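Local atomic coordinates of E3 19 kDa protein (Human adenovirus E serotype 4, PDB entry 5IRO), a protein that binds the MHC class I molecule HLA-A2 and probably retains class I heavy chains in the endoplasmic reticulum, hindering their transport to the cell surface. Residues P24-C29 with M90-M95; Q40-I44 with V69-G73; T58-G62 with M103-R107. The contacts are given in a common frame with arbitrary orientation. Numbering follows the deposited sequence.

Contact 1 (P24-C29 with M90-M95); sequences PDGNRC and MCNTAM
A disulfide-centred contact joins the turn between strands 20-24 and 29-34 to the short helix 91-94. Cys29 and Cys91, CA atoms 5.4 Å apart, join SG to SG at 2.0 Å (chi3 -93°; chi1 t for Cys29, m for Cys91); Pro24 and Met95 have CA atoms 6.1 Å apart. The helix begins after Met90 at the N-cap, and Ala94 N donates a hydrogen bond to Met90 O (3.3 Å). Met95 (chi1 m, chi3 p) reaches into the turn: its SD lies 3.3 Å from Arg28 C and 3.6 Å from Cys29 N, and its CE rests on Pro24 CB (3.5 Å). Pro24 CD also approaches Ala94 CB at 4.4 Å. Gly26 and Asn27 both take left-handed backbone angles (69/39 and 61/40), which reverse the chain, so that Met95 lies between its two arms. Asp25, Asn27 and Arg28 pack on the HLA class I chain. This is a disulfide stapling a beta-hairpin turn to a helix, with a buried methionine filling the turn, in the lumenal domain of E3-19K.

Contact 2 (Q40-I44 with V69-G73); sequences QSVAI and VSVPG
Two backbone hydrogen bonds hold this antiparallel pair: Ala43 N to Ser70 O and Ser70 N to Ala43 O, each 2.9 Å, the second nearly linear at 170°. They make Ala43 and Ser70 a hydrogen-bonded pair with CA atoms 4.9 Å apart; Ile44 and Val69 follow as a non-hydrogen-bonded pair at the same spacing. CA-H...O contacts flank the bonds, from Val42 CA to Ser70 O (3.2 Å) and from Val69 CA to Ala43 O (3.4 Å). Before the strand the chain bends away: Ser41 has positive phi (69/-10), and Ser41 N is hydrogen-bonded to Gln40 OE1 at 2.5 Å. Ala43 CB and Ser70 CB meet at 3.9 Å on one face of the sheet, where Ser70 OG (chi1 m) is hydrogen-bonded to Thr80 OG1. Val69 and Ile44 point to the other face. Val42, with chi1 p, places its CG2 3.6 Å from Val71 CG1 and 4.1 Å from Val69 CG2. Within this chain, strand 43-45 is an outer strand of an antiparallel three-stranded sheet; strand 66-72 is the middle one, joined by backbone hydrogen bonds of Val69 with Val81 and Val71 with Arg79 to strand 78-84, where Val81 packs on Val69 and Leu78 on Pro72.

Contact 3 (T58-G62 with M103-R107); sequences TWQPG and MWPPR
Trp104 reaches out from the C-terminal loop with chi1 t and chi2 89°, and the six-membered end of its indole meets residues 59-61, around the end of strand 54-59. Trp104 CH2 lies 3.4 Å from Pro61 CD and 3.7 Å from Trp59 CZ3; Trp59 has the same t, 89° rotamer. Trp104 CZ2 lies 3.7 Å from Gln60 CA and, at the ring edge near its plane, 3.3 Å from Trp59 O. Gln60 (chi1 p, chi2 t) extends along the loop, its OE1 in van der Waals contact with Pro106 CG at 3.2 Å. The peptide before Pro105 is cis, folding the backbone sharply; Pro105 CB and Pro61 CG are 4.5 Å apart, and the closest CA pair is Gln60 and Pro105 at 6.7 Å. Trp59 NE1 is hydrogen-bonded to Asp63 O, and its ring meets Phe87. Met103 and Pro106 pack on the HLA class I chain. Hydrophobic packing of Trp104 and Pro105 against Trp59 and Pro61 thus brings the C-terminal segment onto strand 54-59 and its following loop, beside the MHC interface.

How the contacts relate
Contacts 1 and 3 form one continuous patch, their centres only about 9 Å apart. Cys29 O lies 2.9 Å from Trp59 N, a probable hydrogen bond between strands 29-34 and 54-59, and Asn27 O comes 3.0 Å from Trp104 CD1; Trp104 also packs on Met95 and Trp59 on Cys91, so disulfide, methionine and indoles share one core. This patch also touches the HLA class I chain. Contact 2 is on the opposite side of the chain's centre, about 28 Å from contact 1 and about 29 Å from contact 3 between centres, in the sheet of strands 43-45, 66-72 and 78-84, and no other protein chain of the complex touches it. In sequence it falls between the halves of contact 1.

Contact 1 (P24-C29 with M90-M95)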
# COMPACT_ATOMS: atom_id res chain seq x y z
N PRO D 24 -0.69 -14.84 3.80
CA PRO D 24 0.50 -14.62 2.97
C PRO D 24 0.85 -13.14 2.83
O PRO D 24 0.10 -12.40 2.20
CB PRO D 24 0.08 -15.19 1.61
CG PRO D 24 -1.41 -15.11 1.60
CD PRO D 24 -1.82 -15.36 3.02
N ASP D 25 1.97 -12.72 3.40
CA ASP D 25 2.40 -11.33 3.30
C ASP D 25 3.87 -11.21 2.92
O ASP D 25 4.72 -11.23 3.80
CB ASP D 25 2.17 -10.60 4.63
CG ASP D 25 0.78 -10.02 4.76
OD1 ASP D 25 0.67 -8.88 5.26
OD2 ASP D 25 -0.20 -10.70 4.40
N GLY D 26 4.18 -11.00 1.65
CA GLY D 26 5.56 -10.90 1.23
C GLY D 26 6.34 -12.21 1.29
O GLY D 26 7.52 -12.22 1.66
N ASN D 27 5.68 -13.30 0.91
CA ASN D 27 6.27 -14.65 0.88
C ASN D 27 6.78 -15.20 2.22
O ASN D 27 7.85 -15.81 2.30
CB ASN D 27 7.37 -14.72 -0.18
CG ASN D 27 6.82 -14.47 -1.57
OD1 ASN D 27 5.69 -14.85 -1.88
ND2 ASN D 27 7.61 -13.82 -2.42
N ARG D 28 6.01 -14.95 3.26
CA ARG D 28 6.27 -15.46 4.60
C ARG D 28 4.92 -15.72 5.24
O ARG D 28 3.95 -15.01 4.97
CB ARG D 28 7.02 -14.43 5.41
CG ARG D 28 6.37 -13.12 5.16
CD ARG D 28 6.91 -11.96 5.95
NE ARG D 28 6.24 -11.87 7.23
CZ ARG D 28 6.88 -11.58 8.35
NH1 ARG D 28 8.19 -11.38 8.35
NH2 ARG D 28 6.20 -11.50 9.48
N CYS D 29 4.84 -16.73 6.08
CA CYS D 29 3.57 -17.04 6.71
C CYS D 29 3.28 -16.16 7.93
O CYS D 29 3.76 -16.43 9.04
CB CYS D 29 3.52 -18.51 7.08
SG CYS D 29 1.86 -19.09 7.44
N MET D 90 -0.83 -24.78 8.82
CA MET D 90 -1.58 -23.64 8.30
C MET D 90 -0.67 -22.67 7.55
O MET D 90 -1.15 -21.79 6.84
CB MET D 90 -2.32 -22.92 9.43
CG MET D 90 -3.46 -23.74 10.04
SD MET D 90 -5.09 -23.30 9.40
CE MET D 90 -5.47 -21.86 10.41
N CYS D 91 0.64 -22.84 7.71
CA CYS D 91 1.60 -22.05 6.96
C CYS D 91 2.01 -22.76 5.67
O CYS D 91 2.51 -22.13 4.75
CB CYS D 91 2.83 -21.72 7.80
SG CYS D 91 2.66 -20.28 8.88
N ASN D 92 1.79 -24.07 5.62
CA ASN D 92 2.01 -24.83 4.40
C ASN D 92 0.83 -24.71 3.43
O ASN D 92 0.98 -24.89 2.23
CB ASN D 92 2.24 -26.31 4.72
CG ASN D 92 3.57 -26.56 5.41
OD1 ASN D 92 4.55 -25.87 5.17
ND2 ASN D 92 3.60 -27.58 6.27
N THR D 93 -0.34 -24.37 3.98
CA THR D 93 -1.55 -24.23 3.18
C THR D 93 -1.71 -22.79 2.69
O THR D 93 -2.12 -22.55 1.56
CB THR D 93 -2.80 -24.66 3.97
OG1 THR D 93 -2.64 -26.02 4.42
CG2 THR D 93 -4.06 -24.56 3.11
N ALA D 94 -1.39 -21.83 3.56
CA ALA D 94 -1.49 -20.42 3.19
C ALA D 94 -0.39 -20.06 2.20
O ALA D 94 -0.61 -19.33 1.24
CB ALA D 94 -1.41 -19.54 4.43
N MET D 95 0.81 -20.59 2.45
CA MET D 95 1.95 -20.37 1.57
C MET D 95 2.03 -21.52 0.58
O MET D 95 2.90 -22.38 0.71
CB MET D 95 3.24 -20.32 2.39
CG MET D 95 3.36 -19.15 3.34
SD MET D 95 4.37 -17.81 2.70
CE MET D 95 3.16 -16.87 1.79

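Contact 2 (Q40-I44 with V69-G73)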
# COMPACT_ATOMS: atom_id res chain seq x y z
N GLN D 40 -8.49 -7.12 29.91
CA GLN D 40 -7.14 -6.56 29.93
C GLN D 40 -6.29 -7.57 30.70
O GLN D 40 -6.83 -8.48 31.34
CB GLN D 40 -7.17 -5.18 30.61
CG GLN D 40 -5.82 -4.62 31.07
CD GLN D 40 -4.83 -4.44 29.93
OE1 GLN D 40 -4.00 -5.32 29.67
NE2 GLN D 40 -4.90 -3.31 29.25
N SER D 41 -4.97 -7.44 30.62
CA SER D 41 -4.03 -8.29 31.36
C SER D 41 -4.01 -9.74 30.88
O SER D 41 -3.14 -10.51 31.28
CB SER D 41 -4.28 -8.21 32.87
OG SER D 41 -4.15 -6.87 33.33
N VAL D 42 -4.95 -10.11 30.01
CA VAL D 42 -4.87 -11.39 29.33
C VAL D 42 -3.74 -11.26 28.32
O VAL D 42 -3.91 -10.75 27.22
CB VAL D 42 -6.22 -11.81 28.67
CG1 VAL D 42 -6.87 -10.64 27.96
CG2 VAL D 42 -6.03 -13.00 27.73
N ALA D 43 -2.56 -11.72 28.73
CA ALA D 43 -1.36 -11.50 27.94
C ALA D 43 -1.09 -12.67 27.00
O ALA D 43 -1.14 -13.82 27.41
CB ALA D 43 -0.16 -11.27 28.85
N ILE D 44 -0.81 -12.37 25.74
CA ILE D 44 -0.52 -13.42 24.78
C ILE D 44 0.96 -13.39 24.41
O ILE D 44 1.53 -12.34 24.15
CB ILE D 44 -1.43 -13.35 23.52
CG1 ILE D 44 -1.19 -14.56 22.61
CG2 ILE D 44 -1.22 -12.05 22.75
CD1 ILE D 44 -1.51 -15.88 23.27
N VAL D 69 -0.70 -18.16 27.34
CA VAL D 69 -1.75 -17.20 27.66
C VAL D 69 -1.78 -16.95 29.16
O VAL D 69 -2.06 -17.85 29.96
CB VAL D 69 -3.14 -17.67 27.14
CG1 VAL D 69 -3.43 -19.11 27.53
CG2 VAL D 69 -4.24 -16.72 27.62
N SER D 70 -1.47 -15.72 29.55
CA SER D 70 -1.43 -15.35 30.95
C SER D 70 -2.78 -14.77 31.31
O SER D 70 -3.19 -13.75 30.76
CB SER D 70 -0.32 -14.32 31.21
OG SER D 70 0.93 -14.77 30.70
N VAL D 71 -3.47 -15.43 32.24
CA VAL D 71 -4.81 -15.01 32.64
C VAL D 71 -5.06 -15.13 34.14
O VAL D 71 -4.83 -16.18 34.73
CB VAL D 71 -5.90 -15.82 31.90
CG1 VAL D 71 -6.11 -15.28 30.50
CG2 VAL D 71 -5.53 -17.30 31.85
N PRO D 72 -5.55 -14.04 34.76
CA PRO D 72 -5.87 -14.01 36.19
C PRO D 72 -7.08 -14.87 36.54
O PRO D 72 -8.03 -14.95 35.76
CB PRO D 72 -6.19 -12.53 36.43
CG PRO D 72 -6.65 -12.02 35.10
CD PRO D 72 -5.78 -12.74 34.11
N GLY D 73 -7.02 -15.51 37.70
CA GLY D 73 -8.07 -16.43 38.13
C GLY D 73 -9.10 -15.77 39.03
O GLY D 73 -9.07 -14.56 39.24

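Contact 3 (T58-G62 with M103-R107)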
# COMPACT_ATOMS: atom_id res chain seq x y z
N THR D 58 5.39 -14.30 12.63
CA THR D 58 5.59 -15.13 11.45
C THR D 58 6.00 -16.54 11.84
O THR D 58 6.54 -16.76 12.92
CB THR D 58 6.71 -14.57 10.55
OG1 THR D 58 6.95 -13.20 10.88
CG2 THR D 58 6.33 -14.71 9.08
N TRP D 59 5.72 -17.50 10.97
CA TRP D 59 6.21 -18.86 11.19
C TRP D 59 7.06 -19.37 10.03
O TRP D 59 6.68 -19.27 8.87
CB TRP D 59 5.06 -19.83 11.49
CG TRP D 59 5.54 -21.18 11.92
CD1 TRP D 59 5.82 -21.60 13.19
CD2 TRP D 59 5.77 -22.31 11.07
NE1 TRP D 59 6.23 -22.91 13.17
CE2 TRP D 59 6.20 -23.37 11.88
CE3 TRP D 59 5.65 -22.52 9.69
CZ2 TRP D 59 6.52 -24.63 11.37
CZ3 TRP D 59 5.97 -23.77 9.18
CH2 TRP D 59 6.40 -24.80 10.02
N GLN D 60 8.22 -19.93 10.39
CA GLN D 60 9.10 -20.61 9.45
C GLN D 60 9.55 -21.91 10.12
O GLN D 60 9.43 -22.03 11.34
CB GLN D 60 10.31 -19.73 9.07
CG GLN D 60 11.34 -19.54 10.18
CD GLN D 60 12.53 -18.70 9.74
OE1 GLN D 60 12.81 -18.58 8.55
NE2 GLN D 60 13.24 -18.13 10.71
N PRO D 61 10.05 -22.89 9.34
CA PRO D 61 10.53 -24.15 9.91
C PRO D 61 11.48 -23.95 11.09
O PRO D 61 12.53 -23.33 10.93
CB PRO D 61 11.27 -24.80 8.74
CG PRO D 61 10.54 -24.31 7.54
CD PRO D 61 10.10 -22.90 7.87
N GLY D 62 11.10 -24.46 12.25
CA GLY D 62 11.90 -24.31 13.46
C GLY D 62 11.22 -23.42 14.49
O GLY D 62 11.45 -23.56 15.69
N MET D 103 10.04 -19.50 -3.22
CA MET D 103 10.36 -18.32 -2.42
C MET D 103 10.12 -18.58 -0.93
O MET D 103 10.52 -17.79 -0.08
CB MET D 103 9.56 -17.11 -2.89
CG MET D 103 10.11 -15.76 -2.41
SD MET D 103 11.59 -15.21 -3.27
CE MET D 103 12.02 -13.75 -2.32
N TRP D 104 9.48 -19.70 -0.62
CA TRP D 104 9.33 -20.10 0.77
C TRP D 104 9.70 -21.58 0.83
O TRP D 104 9.30 -22.34 -0.05
CB TRP D 104 7.89 -19.90 1.25
CG TRP D 104 7.76 -19.77 2.74
CD1 TRP D 104 7.84 -18.62 3.46
CD2 TRP D 104 7.64 -20.83 3.70
NE1 TRP D 104 7.71 -18.88 4.80
CE2 TRP D 104 7.60 -20.24 4.98
CE3 TRP D 104 7.54 -22.22 3.60
CZ2 TRP D 104 7.46 -20.98 6.14
CZ3 TRP D 104 7.40 -22.96 4.76
CH2 TRP D 104 7.36 -22.34 6.01
N PRO D 105 10.46 -22.01 1.85
CA PRO D 105 10.97 -21.34 3.06
C PRO D 105 11.78 -20.06 2.80
O PRO D 105 12.36 -19.91 1.73
CB PRO D 105 11.87 -22.41 3.69
CG PRO D 105 12.17 -23.37 2.60
CD PRO D 105 10.93 -23.40 1.78
N PRO D 106 11.81 -19.15 3.79
CA PRO D 106 12.44 -17.82 3.75
C PRO D 106 13.84 -17.77 3.13
O PRO D 106 14.29 -16.69 2.76
CB PRO D 106 12.51 -17.43 5.22
CG PRO D 106 11.28 -18.04 5.79
CD PRO D 106 11.09 -19.35 5.07
N ARG D 107 14.52 -18.91 3.02
CA ARG D 107 15.85 -18.94 2.41
C ARG D 107 15.81 -19.07 0.89
O ARG D 107 15.09 -19.91 0.35
CB ARG D 107 16.70 -20.06 3.00
CG ARG D 107 17.66 -19.62 4.09
CD ARG D 107 18.70 -20.69 4.33
NE ARG D 107 19.85 -20.16 5.06
CZ ARG D 107 20.99 -20.83 5.24
NH1 ARG D 107 21.12 -22.06 4.74
NH2 ARG D 107 21.99 -20.28 5.90